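EscN (Escherichia coli O127:H6, PDB 2OBL) is a type III secretion system ATPase-family protein, related to the alpha and beta subunits of ATP synthases, with a P-loop NTPase fold. Local coordinates at residues I5-I19 and K143-F155. The protein carries 1 engineered substitution. Sequence-based numbering, arbitrary orientation.
Sequences IRVGDALLGRLIDGI and KAAFTATTIAEYF
One face of the Tyr154 ring lies under the backbone of Gly8, whose buried N, with no hydrogen-bond partner in the model, sits 4.1 Å above the ring plane, displaced toward the rim. The chain is almost fully extended here, a conformation glycine adopts readily, and Gly8 CA is 3.6 Å from Tyr154 OH. At the edge, near the ring plane, stands the Asp9 carboxylate, and Tyr154 OH donates to Asp9 OD1 over 2.8 Å, meeting it from above the carboxylate plane. The ring of Phe155 carries Tyr154 CD2 over the centre of one face and has Leu11 CB at its edge, while Leu12 CG approaches obliquely, 3.8 Å from Phe155 CZ. With CG anti to the backbone N (chi1 166°), Tyr154 swings toward the 5-19 segment and slides past Val7.

Helix 138-156 belongs to the P-loop NTPase core. Its Ala148 points away from this contact onto strand 99-105, whereas Ile5, Val7, the 3-10 turn 9-11 and the loop at 18-19 meet the helix from the 5-19 side, and Ala144 lies between, touching both. Residues 5-7 run at 32° to the axis of 143-155. Branched aliphatic side chains fill this seam: Ile151 CG1 meets Leu11 CD1 tip to tip at 3.9 Å and also touches Val7 CG1 and Ile5 CD1.

A second hydrogen bond lies near the 143 end. Thr147 is small enough to admit the chain at Gly18, and its OG1, beside its own backbone N, donates to Gly18 O at 2.7 Å, tilted 35° from the carbonyl plane. Aliphatic contacts flank it: Gly18 CA rests 3.9 Å from Ala144 CB, two small residues permitting close backbones, and the extended chain of Lys143 lays CD against Ile19 CG2.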
ATOM      1  N   ILE A   5      -6.765   4.939 -23.765  1.00 24.65           N
ATOM      2  CA  ILE A   5      -7.792   4.035 -23.243  1.00 22.62           C
ATOM      3  C   ILE A   5      -9.110   4.776 -23.131  1.00 21.71           C
ATOM      4  O   ILE A   5      -9.137   6.011 -23.168  1.00 21.09           O
ATOM      5  CB  ILE A   5      -7.436   3.454 -21.847  1.00 22.62           C
ATOM      6  CG1 ILE A   5      -7.302   4.580 -20.817  1.00 22.31           C
ATOM      7  CG2 ILE A   5      -6.193   2.584 -21.914  1.00 22.82           C
ATOM      8  CD1 ILE A   5      -7.238   4.080 -19.377  1.00 23.07           C
ATOM      9  N   ARG A   6     -10.201   4.023 -23.009  1.00 20.99           N
ATOM     10  CA  ARG A   6     -11.521   4.623 -22.870  1.00 20.89           C
ATOM     11  C   ARG A   6     -11.941   4.564 -21.419  1.00 20.84           C
ATOM     12  O   ARG A   6     -11.855   3.516 -20.769  1.00 21.20           O
ATOM     13  CB  ARG A   6     -12.566   3.917 -23.742  1.00 21.96           C
ATOM     14  CG  ARG A   6     -12.265   3.961 -25.234  1.00 23.86           C
ATOM     15  CD  ARG A   6     -13.413   3.409 -26.053  1.00 25.73           C
ATOM     16  NE  ARG A   6     -14.548   4.328 -26.090  1.00 27.61           N
ATOM     17  CZ  ARG A   6     -14.532   5.525 -26.671  1.00 28.10           C
ATOM     18  NH1 ARG A   6     -13.431   5.969 -27.270  1.00 28.81           N
ATOM     19  NH2 ARG A   6     -15.622   6.285 -26.651  1.00 28.69           N
ATOM     20  N   VAL A   7     -12.397   5.698 -20.908  1.00 19.96           N
ATOM     21  CA  VAL A   7     -12.764   5.789 -19.507  1.00 19.45           C
ATOM     22  C   VAL A   7     -14.156   6.365 -19.328  1.00 19.14           C
ATOM     23  O   VAL A   7     -14.752   6.871 -20.282  1.00 19.33           O
ATOM     24  CB  VAL A   7     -11.739   6.616 -18.704  1.00 19.81           C
ATOM     25  CG1 VAL A   7     -10.389   5.906 -18.682  1.00 19.17           C
ATOM     26  CG2 VAL A   7     -11.603   8.038 -19.274  1.00 19.66           C
ATOM     27  N   GLY A   8     -14.664   6.284 -18.101  1.00 19.64           N
ATOM     28  CA  GLY A   8     -15.970   6.825 -17.741  1.00 19.76           C
ATOM     29  C   GLY A   8     -16.401   6.299 -16.391  1.00 20.65           C
ATOM     30  O   GLY A   8     -15.775   5.391 -15.839  1.00 21.29           O
ATOM     31  N   ASP A   9     -17.482   6.846 -15.849  1.00 21.49           N
ATOM     32  CA  ASP A   9     -17.967   6.369 -14.559  1.00 21.90           C
ATOM     33  C   ASP A   9     -18.311   4.875 -14.593  1.00 21.60           C
ATOM     34  O   ASP A   9     -18.232   4.199 -13.566  1.00 22.28           O
ATOM     35  CB  ASP A   9     -19.189   7.164 -14.098  1.00 22.07           C
ATOM     36  CG  ASP A   9     -18.859   8.588 -13.703  1.00 22.64           C
ATOM     37  OD1 ASP A   9     -17.666   8.949 -13.581  1.00 23.38           O
ATOM     38  OD2 ASP A   9     -19.817   9.357 -13.503  1.00 23.50           O
ATOM     39  N   ALA A  10     -18.677   4.360 -15.768  1.00 20.87           N
ATOM     40  CA  ALA A  10     -19.140   2.974 -15.899  1.00 20.42           C
ATOM     41  C   ALA A  10     -18.048   1.948 -15.608  1.00 20.51           C
ATOM     42  O   ALA A  10     -18.308   0.734 -15.562  1.00 19.76           O
ATOM     43  CB  ALA A  10     -19.767   2.725 -17.292  1.00 20.93           C
ATOM     44  N   LEU A  11     -16.830   2.442 -15.390  1.00 19.92           N
ATOM     45  CA  LEU A  11     -15.710   1.589 -15.045  1.00 19.91           C
ATOM     46  C   LEU A  11     -15.869   1.018 -13.638  1.00 19.70           C
ATOM     47  O   LEU A  11     -15.307  -0.026 -13.325  1.00 20.29           O
ATOM     48  CB  LEU A  11     -14.380   2.352 -15.151  1.00 19.35           C
ATOM     49  CG  LEU A  11     -13.831   2.702 -16.534  1.00 18.71           C
ATOM     50  CD1 LEU A  11     -12.604   3.582 -16.420  1.00 19.44           C
ATOM     51  CD2 LEU A  11     -13.500   1.436 -17.320  1.00 19.98           C
ATOM     52  N   LEU A  12     -16.625   1.701 -12.784  1.00 20.25           N
ATOM     53  CA  LEU A  12     -16.775   1.258 -11.396  1.00 20.66           C
ATOM     54  C   LEU A  12     -17.477  -0.100 -11.291  1.00 20.86           C
ATOM     55  O   LEU A  12     -18.502  -0.343 -11.957  1.00 20.31           O
ATOM     56  CB  LEU A  12     -17.536   2.288 -10.566  1.00 21.26           C
ATOM     57  CG  LEU A  12     -16.837   3.592 -10.194  1.00 22.60           C
ATOM     58  CD1 LEU A  12     -17.738   4.393  -9.266  1.00 22.82           C
ATOM     59  CD2 LEU A  12     -15.491   3.314  -9.532  1.00 22.49           C
ATOM     60  N   GLY A  13     -16.916  -0.969 -10.458  1.00 20.63           N
ATOM     61  CA  GLY A  13     -17.445  -2.306 -10.229  1.00 21.88           C
ATOM     62  C   GLY A  13     -17.002  -3.308 -11.277  1.00 21.77           C
ATOM     63  O   GLY A  13     -17.431  -4.459 -11.258  1.00 24.08           O
ATOM     64  N   ARG A  14     -16.123  -2.893 -12.180  1.00 22.01           N
ATOM     65  CA  ARG A  14     -15.765  -3.738 -13.321  1.00 22.49           C
ATOM     66  C   ARG A  14     -14.348  -4.298 -13.307  1.00 21.77           C
ATOM     67  O   ARG A  14     -13.421  -3.667 -12.804  1.00 21.32           O
ATOM     68  CB  ARG A  14     -15.998  -2.997 -14.633  1.00 24.22           C
ATOM     69  CG  ARG A  14     -17.455  -2.644 -14.863  1.00 28.01           C
ATOM     70  CD  ARG A  14     -17.757  -2.507 -16.336  1.00 31.09           C
ATOM     71  NE  ARG A  14     -19.154  -2.838 -16.610  1.00 34.52           N
ATOM     72  CZ  ARG A  14     -19.556  -3.969 -17.180  1.00 35.09           C
ATOM     73  NH1 ARG A  14     -18.670  -4.891 -17.569  1.00 35.66           N
ATOM     74  NH2 ARG A  14     -20.845  -4.175 -17.370  1.00 36.55           N
ATOM     75  N   LEU A  15     -14.197  -5.478 -13.898  1.00 20.82           N
ATOM     76  CA  LEU A  15     -12.881  -6.060 -14.154  1.00 20.57           C
ATOM     77  C   LEU A  15     -12.439  -5.630 -15.539  1.00 20.69           C
ATOM     78  O   LEU A  15     -13.150  -5.837 -16.524  1.00 20.27           O
ATOM     79  CB  LEU A  15     -12.946  -7.586 -14.117  1.00 19.89           C
ATOM     80  CG  LEU A  15     -13.116  -8.229 -12.752  1.00 20.27           C
ATOM     81  CD1 LEU A  15     -13.631  -9.653 -12.928  1.00 20.64           C
ATOM     82  CD2 LEU A  15     -11.792  -8.218 -12.052  1.00 20.00           C
ATOM     83  N   ILE A  16     -11.244  -5.066 -15.596  1.00 20.55           N
ATOM     84  CA  ILE A  16     -10.732  -4.384 -16.759  1.00 21.61           C
ATOM     85  C   ILE A  16      -9.358  -4.973 -17.035  1.00 20.30           C
ATOM     86  O   ILE A  16      -8.613  -5.226 -16.085  1.00 19.52           O
ATOM     87  CB  ILE A  16     -10.541  -2.892 -16.360  1.00 22.82           C
ATOM     88  CG1 ILE A  16     -11.896  -2.248 -16.042  1.00 24.30           C
ATOM     89  CG2 ILE A  16      -9.775  -2.142 -17.380  1.00 24.94           C
ATOM     90  CD1 ILE A  16     -12.830  -2.274 -17.167  1.00 23.48           C
ATOM     91  N   ASP A  17      -9.002  -5.177 -18.305  1.00 19.38           N
ATOM     92  CA  ASP A  17      -7.668  -5.712 -18.635  1.00 18.89           C
ATOM     93  C   ASP A  17      -6.577  -4.650 -18.614  1.00 18.12           C
ATOM     94  O   ASP A  17      -6.830  -3.511 -18.230  1.00 18.48           O
ATOM     95  CB  ASP A  17      -7.643  -6.528 -19.944  1.00 19.30           C
ATOM     96  CG  ASP A  17      -7.753  -5.676 -21.208  1.00 20.15           C
ATOM     97  OD1 ASP A  17      -7.636  -4.440 -21.146  1.00 18.26           O
ATOM     98  OD2 ASP A  17      -7.959  -6.271 -22.297  1.00 20.53           O
ATOM     99  N   GLY A  18      -5.367  -5.037 -19.012  1.00 18.03           N
ATOM    100  CA  GLY A  18      -4.190  -4.155 -18.907  1.00 18.69           C
ATOM    101  C   GLY A  18      -4.257  -2.890 -19.750  1.00 18.92           C
ATOM    102  O   GLY A  18      -3.576  -1.903 -19.461  1.00 18.59           O
ATOM    103  N   ILE A  19      -5.038  -2.924 -20.825  1.00 19.73           N
ATOM    104  CA  ILE A  19      -5.214  -1.727 -21.637  1.00 21.17           C
ATOM    105  C   ILE A  19      -6.628  -1.161 -21.521  1.00 20.75           C
ATOM    106  O   ILE A  19      -7.089  -0.419 -22.400  1.00 20.70           O
ATOM    107  CB  ILE A  19      -4.822  -1.953 -23.118  1.00 22.01           C
ATOM    108  CG1 ILE A  19      -5.597  -3.129 -23.719  1.00 22.28           C
ATOM    109  CG2 ILE A  19      -3.324  -2.189 -23.235  1.00 22.70           C
ATOM    110  CD1 ILE A  19      -5.410  -3.265 -25.232  1.00 22.66           C
ATOM    111  N   LYS A 143       1.512  -2.215 -19.236  1.00 13.80           N
ATOM    112  CA  LYS A 143       0.539  -1.139 -19.472  1.00 14.03           C
ATOM    113  C   LYS A 143      -0.477  -1.020 -18.341  1.00 13.09           C
ATOM    114  O   LYS A 143      -1.018   0.067 -18.085  1.00 12.46           O
ATOM    115  CB  LYS A 143      -0.157  -1.311 -20.838  1.00 14.30           C
ATOM    116  CG  LYS A 143       0.722  -0.907 -22.029  1.00 15.80           C
ATOM    117  CD  LYS A 143       0.119  -1.362 -23.362  1.00 16.96           C
ATOM    118  CE  LYS A 143       0.914  -0.804 -24.550  1.00 19.11           C
ATOM    119  NZ  LYS A 143       0.102  -0.840 -25.823  1.00 21.07           N
ATOM    120  N   ALA A 144      -0.722  -2.124 -17.636  1.00 11.59           N
ATOM    121  CA  ALA A 144      -1.711  -2.116 -16.545  1.00 12.75           C
ATOM    122  C   ALA A 144      -1.421  -1.035 -15.512  1.00 12.63           C
ATOM    123  O   ALA A 144      -2.336  -0.436 -14.976  1.00 12.96           O
ATOM    124  CB  ALA A 144      -1.807  -3.484 -15.861  1.00 12.50           C
ATOM    125  N   ALA A 145      -0.140  -0.795 -15.228  1.00 12.32           N
ATOM    126  CA  ALA A 145       0.240   0.204 -14.255  1.00 11.37           C
ATOM    127  C   ALA A 145      -0.192   1.610 -14.717  1.00 12.37           C
ATOM    128  O   ALA A 145      -0.642   2.433 -13.917  1.00 12.96           O
ATOM    129  CB  ALA A 145       1.739   0.172 -14.039  1.00 12.22           C
ATOM    130  N   PHE A 146      -0.023   1.877 -16.002  1.00 11.63           N
ATOM    131  CA  PHE A 146      -0.382   3.180 -16.568  1.00 12.73           C
ATOM    132  C   PHE A 146      -1.890   3.302 -16.697  1.00 12.42           C
ATOM    133  O   PHE A 146      -2.460   4.341 -16.400  1.00 12.51           O
ATOM    134  CB  PHE A 146       0.306   3.376 -17.917  1.00 14.49           C
ATOM    135  CG  PHE A 146       1.799   3.478 -17.817  1.00 16.29           C
ATOM    136  CD1 PHE A 146       2.412   4.725 -17.727  1.00 17.56           C
ATOM    137  CD2 PHE A 146       2.593   2.333 -17.814  1.00 16.87           C
ATOM    138  CE1 PHE A 146       3.798   4.836 -17.621  1.00 18.78           C
ATOM    139  CE2 PHE A 146       3.976   2.428 -17.698  1.00 16.98           C
ATOM    140  CZ  PHE A 146       4.580   3.681 -17.604  1.00 17.51           C
ATOM    141  N   THR A 147      -2.540   2.229 -17.129  1.00 12.12           N
ATOM    142  CA  THR A 147      -4.001   2.211 -17.214  1.00 12.97           C
ATOM    143  C   THR A 147      -4.641   2.531 -15.864  1.00 13.08           C
ATOM    144  O   THR A 147      -5.514   3.403 -15.759  1.00 12.80           O
ATOM    145  CB  THR A 147      -4.484   0.837 -17.691  1.00 13.84           C
ATOM    146  OG1 THR A 147      -4.127   0.675 -19.072  1.00 13.41           O
ATOM    147  CG2 THR A 147      -5.993   0.686 -17.504  1.00 13.84           C
ATOM    148  N   ALA A 148      -4.179   1.847 -14.827  1.00 11.95           N
ATOM    149  CA  ALA A 148      -4.662   2.098 -13.476  1.00 12.19           C
ATOM    150  C   ALA A 148      -4.442   3.555 -13.068  1.00 12.13           C
ATOM    151  O   ALA A 148      -5.331   4.200 -12.528  1.00 11.27           O
ATOM    152  CB  ALA A 148      -3.969   1.153 -12.496  1.00 13.08           C
ATOM    153  N   THR A 149      -3.255   4.066 -13.344  1.00 10.65           N
ATOM    154  CA  THR A 149      -2.909   5.426 -12.950  1.00 11.19           C
ATOM    155  C   THR A 149      -3.818   6.435 -13.663  1.00 11.48           C
ATOM    156  O   THR A 149      -4.328   7.379 -13.055  1.00 11.99           O
ATOM    157  CB  THR A 149      -1.407   5.724 -13.167  1.00 11.01           C
ATOM    158  OG1 THR A 149      -0.617   4.783 -12.421  1.00 11.47           O
ATOM    159  CG2 THR A 149      -1.053   7.155 -12.678  1.00 11.55           C
ATOM    160  N   THR A 150      -4.034   6.205 -14.946  1.00 10.46           N
ATOM    161  CA  THR A 150      -4.876   7.077 -15.770  1.00 12.44           C
ATOM    162  C   THR A 150      -6.321   7.072 -15.281  1.00 12.25           C
ATOM    163  O   THR A 150      -6.969   8.109 -15.216  1.00 12.20           O
ATOM    164  CB  THR A 150      -4.791   6.663 -17.245  1.00 12.50           C
ATOM    165  OG1 THR A 150      -3.440   6.861 -17.695  1.00 14.34           O
ATOM    166  CG2 THR A 150      -5.729   7.531 -18.105  1.00 12.65           C
ATOM    167  N   ILE A 151      -6.823   5.897 -14.931  1.00 12.50           N
ATOM    168  CA  ILE A 151      -8.173   5.792 -14.397  1.00 12.61           C
ATOM    169  C   ILE A 151      -8.300   6.522 -13.049  1.00 12.52           C
ATOM    170  O   ILE A 151      -9.302   7.202 -12.784  1.00 11.85           O
ATOM    171  CB  ILE A 151      -8.618   4.321 -14.295  1.00 13.27           C
ATOM    172  CG1 ILE A 151      -8.806   3.725 -15.702  1.00 12.37           C
ATOM    173  CG2 ILE A 151      -9.914   4.211 -13.498  1.00 13.76           C
ATOM    174  CD1 ILE A 151      -8.915   2.205 -15.704  1.00 13.46           C
ATOM    175  N   ALA A 152      -7.285   6.387 -12.201  1.00 12.80           N
ATOM    176  CA  ALA A 152      -7.243   7.120 -10.946  1.00 11.92           C
ATOM    177  C   ALA A 152      -7.309   8.623 -11.187  1.00 12.36           C
ATOM    178  O   ALA A 152      -7.999   9.332 -10.464  1.00 12.12           O
ATOM    179  CB  ALA A 152      -5.972   6.753 -10.127  1.00 11.11           C
ATOM    180  N   GLU A 153      -6.592   9.099 -12.203  1.00 12.98           N
ATOM    181  CA  GLU A 153      -6.622  10.523 -12.562  1.00 13.89           C
ATOM    182  C   GLU A 153      -8.009  10.954 -13.026  1.00 13.74           C
ATOM    183  O   GLU A 153      -8.480  12.046 -12.686  1.00 13.88           O
ATOM    184  CB  GLU A 153      -5.572  10.830 -13.630  1.00 14.32           C
ATOM    185  CG  GLU A 153      -4.140  10.725 -13.129  1.00 15.25           C
ATOM    186  CD  GLU A 153      -3.123  10.707 -14.249  1.00 15.84           C
ATOM    187  OE1 GLU A 153      -3.495  10.363 -15.388  1.00 16.79           O
ATOM    188  OE2 GLU A 153      -1.944  11.025 -13.984  1.00 15.48           O
ATOM    189  N   TYR A 154      -8.668  10.097 -13.797  1.00 14.08           N
ATOM    190  CA  TYR A 154     -10.020  10.401 -14.257  1.00 14.54           C
ATOM    191  C   TYR A 154     -10.952  10.616 -13.065  1.00 14.87           C
ATOM    192  O   TYR A 154     -11.690  11.601 -13.022  1.00 14.08           O
ATOM    193  CB  TYR A 154     -10.576   9.309 -15.174  1.00 14.84           C
ATOM    194  CG  TYR A 154     -12.072   9.450 -15.371  1.00 14.87           C
ATOM    195  CD1 TYR A 154     -12.597  10.421 -16.226  1.00 15.19           C
ATOM    196  CD2 TYR A 154     -12.956   8.641 -14.675  1.00 14.50           C
ATOM    197  CE1 TYR A 154     -13.959  10.565 -16.379  1.00 15.15           C
ATOM    198  CE2 TYR A 154     -14.317   8.776 -14.826  1.00 15.37           C
ATOM    199  CZ  TYR A 154     -14.814   9.736 -15.673  1.00 15.26           C
ATOM    200  OH  TYR A 154     -16.180   9.846 -15.805  1.00 15.85           O
ATOM    201  N   PHE A 155     -10.922   9.690 -12.105  1.00 14.58           N
ATOM    202  CA  PHE A 155     -11.772   9.814 -10.913  1.00 14.79           C
ATOM    203  C   PHE A 155     -11.365  10.964  -9.978  1.00 15.53           C
ATOM    204  O   PHE A 155     -12.231  11.670  -9.440  1.00 15.51           O
ATOM    205  CB  PHE A 155     -11.922   8.466 -10.198  1.00 14.73           C
ATOM    206  CG  PHE A 155     -12.848   7.525 -10.916  1.00 14.81           C
ATOM    207  CD1 PHE A 155     -14.217   7.780 -10.949  1.00 14.82           C
ATOM    208  CD2 PHE A 155     -12.359   6.435 -11.617  1.00 13.89           C
ATOM    209  CE1 PHE A 155     -15.091   6.931 -11.629  1.00 15.15           C
ATOM    210  CE2 PHE A 155     -13.229   5.577 -12.308  1.00 14.68           C
ATOM    211  CZ  PHE A 155     -14.598   5.820 -12.310  1.00 14.71           C
TER